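Local atomic coordinates of FKBO (Streptomyces hygroscopicus, PDB entry 4BPS), a protein that hydrolyses chorismate to a dihydroxylated cyclohexadiene carboxylic acid and pyruvate, a step in the biosynthesis of the immunosuppressants FK506 and FK520. Residues Ser142-Thr146 with Asp329-Glu333; Tyr155-Val160 with Thr218-Pro224. All blocks are in the same frame, centred on the assembly; numbering follows the deposited sequence. Where two conformers were deposited one is given.

Interaction 1. Residues Ser142-Thr146 with Asp329-Glu333; sequences SGINT and DIARE
A loop-to-loop contact beside the active site joins Ser142-Thr146, at the end of strand 133-142 and the turn after it, to Asp329-Glu333, which follows strand 323-327 in the C-terminal half of this YjgF-fold chorismatase. Gly143 to Thr146 form a type I beta turn: Thr146 N and Thr146 OG1 (chi1 p) donate to Gly143 O at 2.9 and 2.7 Å. The corner residues Ile144 (phi/psi -56/-31) and Asn145 (-103/3) both direct their CA-to-CB bonds toward the other loop. CA atoms come nearest at Ile144-Ala331 and Asn145-Glu333, 6.2 Å each; 276 Å² is buried. The Ile144 side chain (tt) lies along the second loop, CG2 3.7 Å from Asp329 CB and 3.5 Å from Ile330 O, CD1 4.1 Å from Ala331 CB. Asn145, chi1 m, donates from ND2 to Ile330 O (3.0 Å, 139°), while Glu153 and Arg301 hold its ND2 and OD1 respectively. Water 1 bridges the loops, accepting from Asn145 N (2.9 Å) and donating to Asp329 OD2 (2.7 Å). Ala331 touches the bound 3-(2-carboxyethyl)benzoic acid, so the contact helps form the pocket wall; the Ile330 side chain, CB pointing away from the turn, comes within about 3 Å, nearest atoms, of the side chain of the proton acceptor Glu338 on strand 337-343. Ile144 and Ala331 also pack on Tyr155, near the start of helix 154-169.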
loop_
_atom_site.group_PDB
_atom_site.type_symbol
_atom_site.label_atom_id
_atom_site.label_comp_id
_atom_site.label_asym_id
_atom_site.label_seq_id
_atom_site.Cartn_x
_atom_site.Cartn_y
_atom_site.Cartn_z
ATOM N N SER A 142 3.909 8.259 -10.224
ATOM C CA SER A 142 3.447 9.183 -11.235
ATOM C C SER A 142 3.653 8.631 -12.655
ATOM O O SER A 142 4.757 8.247 -13.038
ATOM C CB SER A 142 4.207 10.473 -11.115
ATOM O OG SER A 142 3.809 11.377 -12.124
ATOM N N GLY A 143 2.586 8.587 -13.437
ATOM C CA GLY A 143 2.704 8.136 -14.817
ATOM C C GLY A 143 3.069 6.666 -14.912
ATOM O O GLY A 143 3.899 6.286 -15.751
ATOM N N ILE A 144 2.437 5.829 -14.093
ATOM C CA ILE A 144 2.827 4.433 -13.982
ATOM C C ILE A 144 2.807 3.675 -15.321
ATOM O O ILE A 144 3.608 2.751 -15.503
ATOM C CB ILE A 144 1.922 3.746 -12.911
ATOM C CG1 ILE A 144 2.470 2.387 -12.463
ATOM C CG2 ILE A 144 0.458 3.644 -13.375
ATOM C CD1 ILE A 144 1.791 1.886 -11.178
ATOM N N ASN A 145 1.924 4.054 -16.257
ATOM C CA ASN A 145 1.868 3.395 -17.570
ATOM C C ASN A 145 2.501 4.214 -18.684
ATOM O O ASN A 145 2.452 3.828 -19.845
ATOM C CB ASN A 145 0.420 3.064 -17.955
ATOM C CG ASN A 145 -0.301 2.212 -16.935
ATOM O OD1 ASN A 145 -1.467 2.480 -16.640
ATOM N ND2 ASN A 145 0.359 1.178 -16.411
ATOM N N THR A 146 3.065 5.365 -18.344
ATOM C CA THR A 146 3.768 6.159 -19.350
ATOM C C THR A 146 5.113 5.505 -19.667
ATOM O O THR A 146 5.588 4.648 -18.926
ATOM C CB THR A 146 4.027 7.623 -18.888
ATOM O OG1 THR A 146 4.966 7.647 -17.808
ATOM C CG2 THR A 146 2.741 8.349 -18.503
ATOM N N ASP A 329 -4.488 5.507 -12.408
ATOM C CA ASP A 329 -4.076 4.345 -13.189
ATOM C C ASP A 329 -3.550 3.193 -12.333
ATOM O O ASP A 329 -3.169 3.375 -11.167
ATOM C CB ASP A 329 -3.001 4.749 -14.188
ATOM C CG ASP A 329 -3.535 5.577 -15.366
ATOM O OD1 ASP A 329 -4.743 5.807 -15.489
ATOM O OD2 ASP A 329 -2.732 5.946 -16.227
ATOM N N ILE A 330 -3.563 1.999 -12.941
ATOM C CA ILE A 330 -3.146 0.765 -12.296
ATOM C C ILE A 330 -1.810 0.286 -12.918
ATOM O O ILE A 330 -1.421 0.730 -14.005
ATOM C CB ILE A 330 -4.236 -0.335 -12.478
ATOM C CG1 ILE A 330 -5.665 0.255 -12.388
ATOM C CG2 ILE A 330 -4.007 -1.517 -11.495
ATOM C CD1 ILE A 330 -6.069 0.820 -11.025
ATOM N N ALA A 331 -1.109 -0.634 -12.245
ATOM C CA ALA A 331 0.230 -1.038 -12.660
ATOM C C ALA A 331 0.322 -1.597 -14.076
ATOM O O ALA A 331 1.380 -1.458 -14.693
ATOM C CB ALA A 331 0.783 -2.078 -11.682
ATOM N N ARG A 332 -0.736 -2.274 -14.557
ATOM C CA ARG A 332 -0.823 -2.687 -15.969
ATOM C C ARG A 332 -1.904 -1.872 -16.639
ATOM O O ARG A 332 -2.974 -1.666 -16.056
ATOM C CB ARG A 332 -1.237 -4.151 -16.128
ATOM C CG ARG A 332 -0.354 -5.130 -15.428
ATOM C CD ARG A 332 -0.897 -6.524 -15.570
ATOM N NE ARG A 332 -0.069 -7.456 -14.825
ATOM C CZ ARG A 332 -0.365 -8.734 -14.654
ATOM N NH1 ARG A 332 -1.515 -9.267 -15.120
ATOM N NH2 ARG A 332 0.482 -9.495 -13.981
ATOM N N GLU A 333 -1.663 -1.456 -17.884
ATOM C CA GLU A 333 -2.651 -0.711 -18.654
ATOM C C GLU A 333 -3.998 -1.450 -18.706
ATOM O O GLU A 333 -5.040 -0.795 -18.617
ATOM C CB GLU A 333 -2.159 -0.423 -20.085
ATOM C CG GLU A 333 -3.158 0.362 -20.968
ATOM C CD GLU A 333 -3.267 1.843 -20.602
ATOM O OE1 GLU A 333 -2.319 2.428 -20.011
ATOM O OE2 GLU A 333 -4.320 2.442 -20.918
HETATM O O HOH W 1 -0.044 6.204 -16.291
#

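Interaction 2. Residues Tyr155-Val160 with Thr218-Pro224; sequences YRDFCV and TYGPRPP. With 3EB (3-(2-carboxyethyl)benzoic acid), chain B.
Cys159 and Tyr155 pack on Pro224 at the apolar centre, where helix 154-169 of the YjgF fold meets the irregular loop Thr218-Pro224 beside the substrate pocket. Cys159 SG (chi1 m) sits 4.1 Å from Pro224 CB, and Tyr155 OH 3.4 Å from the same CB. Next to Cys159 along the helix, Val160 CG2 (chi1 t) meets Pro221 CG at 3.8 Å and Arg222 CG at 4.0 Å. The closest CA pairs are Val160-Arg222 (5.2 Å), Cys159-Pro224 (5.6 Å) and Arg156-Gly220 (6.3 Å); a cis peptide precedes Pro221. Two waters link the backbones: water 2 accepts from Arg222 N and donates to Arg156 O, and water 3 donates to Cys159 O and Pro223 O, all at 2.9 Å. At the polar edge Arg156 (chi1 m, chi2 and chi3 t) reaches out to the loop, its NE salt-bridged to Glu153, and NH1 donates to Thr218 O (2.9 Å, 172°) and Gly220 O (2.9 Å, 154°). Tyr155, chi1 t, binds substrate, as do Arg162 and Tyr215, whose side chains both touch Pro224. Its hydroxyl donates to the bound 3-(2-carboxyethyl)benzoic acid, with Tyr155 OH 2.6 Å from carboxylate oxygen OAB.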
loop_
_atom_site.group_PDB
_atom_site.type_symbol
_atom_site.label_atom_id
_atom_site.label_comp_id
_atom_site.label_asym_id
_atom_site.label_seq_id
_atom_site.Cartn_x
_atom_site.Cartn_y
_atom_site.Cartn_z
ATOM N N TYR A 155 6.237 1.702 -14.715
ATOM C CA TYR A 155 6.073 0.656 -13.695
ATOM C C TYR A 155 7.243 -0.331 -13.732
ATOM O O TYR A 155 7.706 -0.792 -12.691
ATOM C CB TYR A 155 4.776 -0.116 -13.914
ATOM C CG TYR A 155 4.561 -1.203 -12.876
ATOM C CD1 TYR A 155 4.440 -0.901 -11.516
ATOM C CD2 TYR A 155 4.521 -2.539 -13.238
ATOM C CE1 TYR A 155 4.269 -1.886 -10.578
ATOM C CE2 TYR A 155 4.318 -3.535 -12.314
ATOM C CZ TYR A 155 4.203 -3.210 -10.980
ATOM O OH TYR A 155 4.020 -4.223 -10.068
ATOM N N ARG A 156 7.682 -0.680 -14.937
ATOM C CA ARG A 156 8.766 -1.643 -15.097
ATOM C C ARG A 156 10.088 -1.053 -14.592
ATOM O O ARG A 156 10.882 -1.751 -13.945
ATOM C CB ARG A 156 8.875 -2.094 -16.542
ATOM C CG ARG A 156 7.635 -2.827 -17.003
ATOM C CD ARG A 156 7.612 -3.010 -18.519
ATOM N NE ARG A 156 6.312 -3.532 -18.951
ATOM C CZ ARG A 156 6.061 -4.811 -19.201
ATOM N NH1 ARG A 156 7.028 -5.725 -19.126
ATOM N NH2 ARG A 156 4.840 -5.188 -19.563
ATOM N N ASP A 157 10.315 0.225 -14.867
ATOM C CA ASP A 157 11.495 0.959 -14.392
ATOM C C ASP A 157 11.508 0.982 -12.854
ATOM O O ASP A 157 12.522 0.682 -12.203
ATOM C CB ASP A 157 11.359 2.363 -14.995
ATOM C CG ASP A 157 12.557 3.282 -14.791
ATOM O OD1 ASP A 157 13.712 2.824 -14.629
ATOM O OD2 ASP A 157 12.293 4.499 -14.865
ATOM N N PHE A 158 10.351 1.293 -12.260
ATOM C CA PHE A 158 10.178 1.222 -10.811
ATOM C C PHE A 158 10.486 -0.192 -10.284
ATOM O O PHE A 158 11.184 -0.343 -9.279
ATOM C CB PHE A 158 8.738 1.652 -10.468
ATOM C CG PHE A 158 8.274 1.170 -9.122
ATOM C CD1 PHE A 158 8.730 1.772 -7.947
ATOM C CD2 PHE A 158 7.410 0.094 -9.016
ATOM C CE1 PHE A 158 8.346 1.298 -6.702
ATOM C CE2 PHE A 158 7.009 -0.369 -7.766
ATOM C CZ PHE A 158 7.490 0.226 -6.616
ATOM N N CYS A 159 9.957 -1.226 -10.945
ATOM C CA CYS A 159 10.214 -2.585 -10.483
ATOM C C CYS A 159 11.698 -2.930 -10.528
ATOM O O CYS A 159 12.182 -3.656 -9.652
ATOM C CB CYS A 159 9.421 -3.610 -11.308
ATOM S SG CYS A 159 7.652 -3.730 -10.858
ATOM N N VAL A 160 12.416 -2.482 -11.572
ATOM C CA VAL A 160 13.859 -2.702 -11.637
ATOM C C VAL A 160 14.522 -2.103 -10.387
ATOM O O VAL A 160 15.352 -2.752 -9.733
ATOM C CB VAL A 160 14.465 -2.084 -12.920
ATOM C CG1 VAL A 160 15.989 -2.058 -12.853
ATOM C CG2 VAL A 160 13.997 -2.858 -14.157
ATOM N N THR A 218 7.470 -11.656 -19.261
ATOM C CA THR A 218 6.558 -10.751 -19.941
ATOM C C THR A 218 6.383 -9.441 -19.174
ATOM O O THR A 218 6.221 -8.396 -19.782
ATOM C CB THR A 218 5.167 -11.403 -20.066
ATOM O OG1 THR A 218 5.293 -12.781 -20.428
ATOM C CG2 THR A 218 4.332 -10.650 -21.077
ATOM N N TYR A 219 6.386 -9.529 -17.840
ATOM C CA TYR A 219 6.120 -8.385 -16.963
ATOM C C TYR A 219 7.407 -7.674 -16.509
ATOM O O TYR A 219 7.361 -6.807 -15.627
ATOM C CB TYR A 219 5.328 -8.859 -15.738
ATOM C CG TYR A 219 4.057 -9.596 -16.119
ATOM C CD1 TYR A 219 2.976 -8.938 -16.676
ATOM C CD2 TYR A 219 3.943 -10.965 -15.933
ATOM C CE1 TYR A 219 1.819 -9.606 -17.023
ATOM C CE2 TYR A 219 2.793 -11.652 -16.289
ATOM C CZ TYR A 219 1.729 -10.969 -16.806
ATOM O OH TYR A 219 0.580 -11.625 -17.143
ATOM N N GLY A 220 8.536 -8.031 -17.126
ATOM C CA GLY A 220 9.862 -7.639 -16.666
ATOM C C GLY A 220 10.370 -6.342 -17.269
ATOM O O GLY A 220 9.617 -5.526 -17.790
ATOM N N PRO A 221 11.687 -6.136 -17.221
ATOM C CA PRO A 221 12.742 -7.132 -17.026
ATOM C C PRO A 221 12.959 -7.603 -15.590
ATOM O O PRO A 221 13.662 -8.592 -15.420
ATOM C CB PRO A 221 13.988 -6.418 -17.547
ATOM C CG PRO A 221 13.724 -5.021 -17.297
ATOM C CD PRO A 221 12.252 -4.826 -17.592
ATOM N N ARG A 222 12.394 -6.941 -14.590
ATOM C CA ARG A 222 12.462 -7.467 -13.222
ATOM C C ARG A 222 11.042 -7.571 -12.689
ATOM O O ARG A 222 10.240 -6.649 -12.834
ATOM C CB ARG A 222 13.296 -6.576 -12.282
ATOM C CG ARG A 222 14.779 -6.436 -12.640
ATOM C CD ARG A 222 15.680 -7.672 -12.375
ATOM N NE ARG A 222 15.611 -8.319 -11.048
ATOM C CZ ARG A 222 16.427 -8.106 -10.000
ATOM N NH1 ARG A 222 17.392 -7.192 -10.011
ATOM N NH2 ARG A 222 16.243 -8.810 -8.880
ATOM N N PRO A 223 10.716 -8.692 -12.042
ATOM C CA PRO A 223 9.336 -8.858 -11.564
ATOM C C PRO A 223 9.033 -7.955 -10.388
ATOM O O PRO A 223 9.934 -7.495 -9.661
ATOM C CB PRO A 223 9.289 -10.329 -11.125
ATOM C CG PRO A 223 10.677 -10.640 -10.775
ATOM C CD PRO A 223 11.543 -9.864 -11.738
ATOM N N PRO A 224 7.742 -7.700 -10.175
ATOM C CA PRO A 224 7.329 -7.095 -8.906
ATOM C C PRO A 224 7.645 -8.018 -7.748
ATOM O O PRO A 224 7.934 -9.205 -7.953
ATOM C CB PRO A 224 5.811 -6.898 -9.062
ATOM C CG PRO A 224 5.431 -7.528 -10.334
ATOM C CD PRO A 224 6.607 -8.165 -10.979
HETATM C C 3EB B . -0.731 -7.484 -9.352
HETATM O O 3EB B . 0.381 -7.708 -9.842
HETATM C CA 3EB B . -1.442 -6.175 -9.554
HETATM O OAB 3EB B . 4.127 -3.438 -7.609
HETATM O OAD 3EB B . 3.801 -3.018 -5.455
HETATM C CAE 3EB B . -0.582 -5.042 -6.860
HETATM C CAF 3EB B . -0.013 -4.781 -5.619
HETATM C CAG 3EB B . 0.117 -4.755 -8.033
HETATM C CAH 3EB B . 1.250 -4.223 -5.530
HETATM C CAL 3EB B . 3.384 -3.421 -6.607
HETATM C CAM 3EB B . 1.397 -4.211 -7.924
HETATM C CAN 3EB B . 1.981 -3.959 -6.683
HETATM O OXT 3EB B . -1.383 -8.375 -8.686
HETATM C C2 3EB B . -0.491 -4.968 -9.411
HETATM O O HOH W 2 10.799 -4.539 -14.696
HETATM O O HOH W 3 10.137 -5.038 -8.124
#

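From the N terminus the chain first reaches the turn 142-146, then helix residues 155-160, the loop 218-224 and finally 329-333. Interaction 2 closes the shorter loop, with 57 residues between its segments, and is nested wholly inside the 182-residue loop closed by interaction 1. Their centres lie 12 Å apart and they touch: Ile144 O and Tyr155 N, 2.9 Å apart, are probably hydrogen-bonded, and Arg332 NH2 packs 3.3 Å from Tyr219 CE1. Together the pair ties the N-terminal part of the chain, through the 133-142 strand end and helix 154-169, to two later loops, with Ala331 and Tyr155 both in contact with the same ligand.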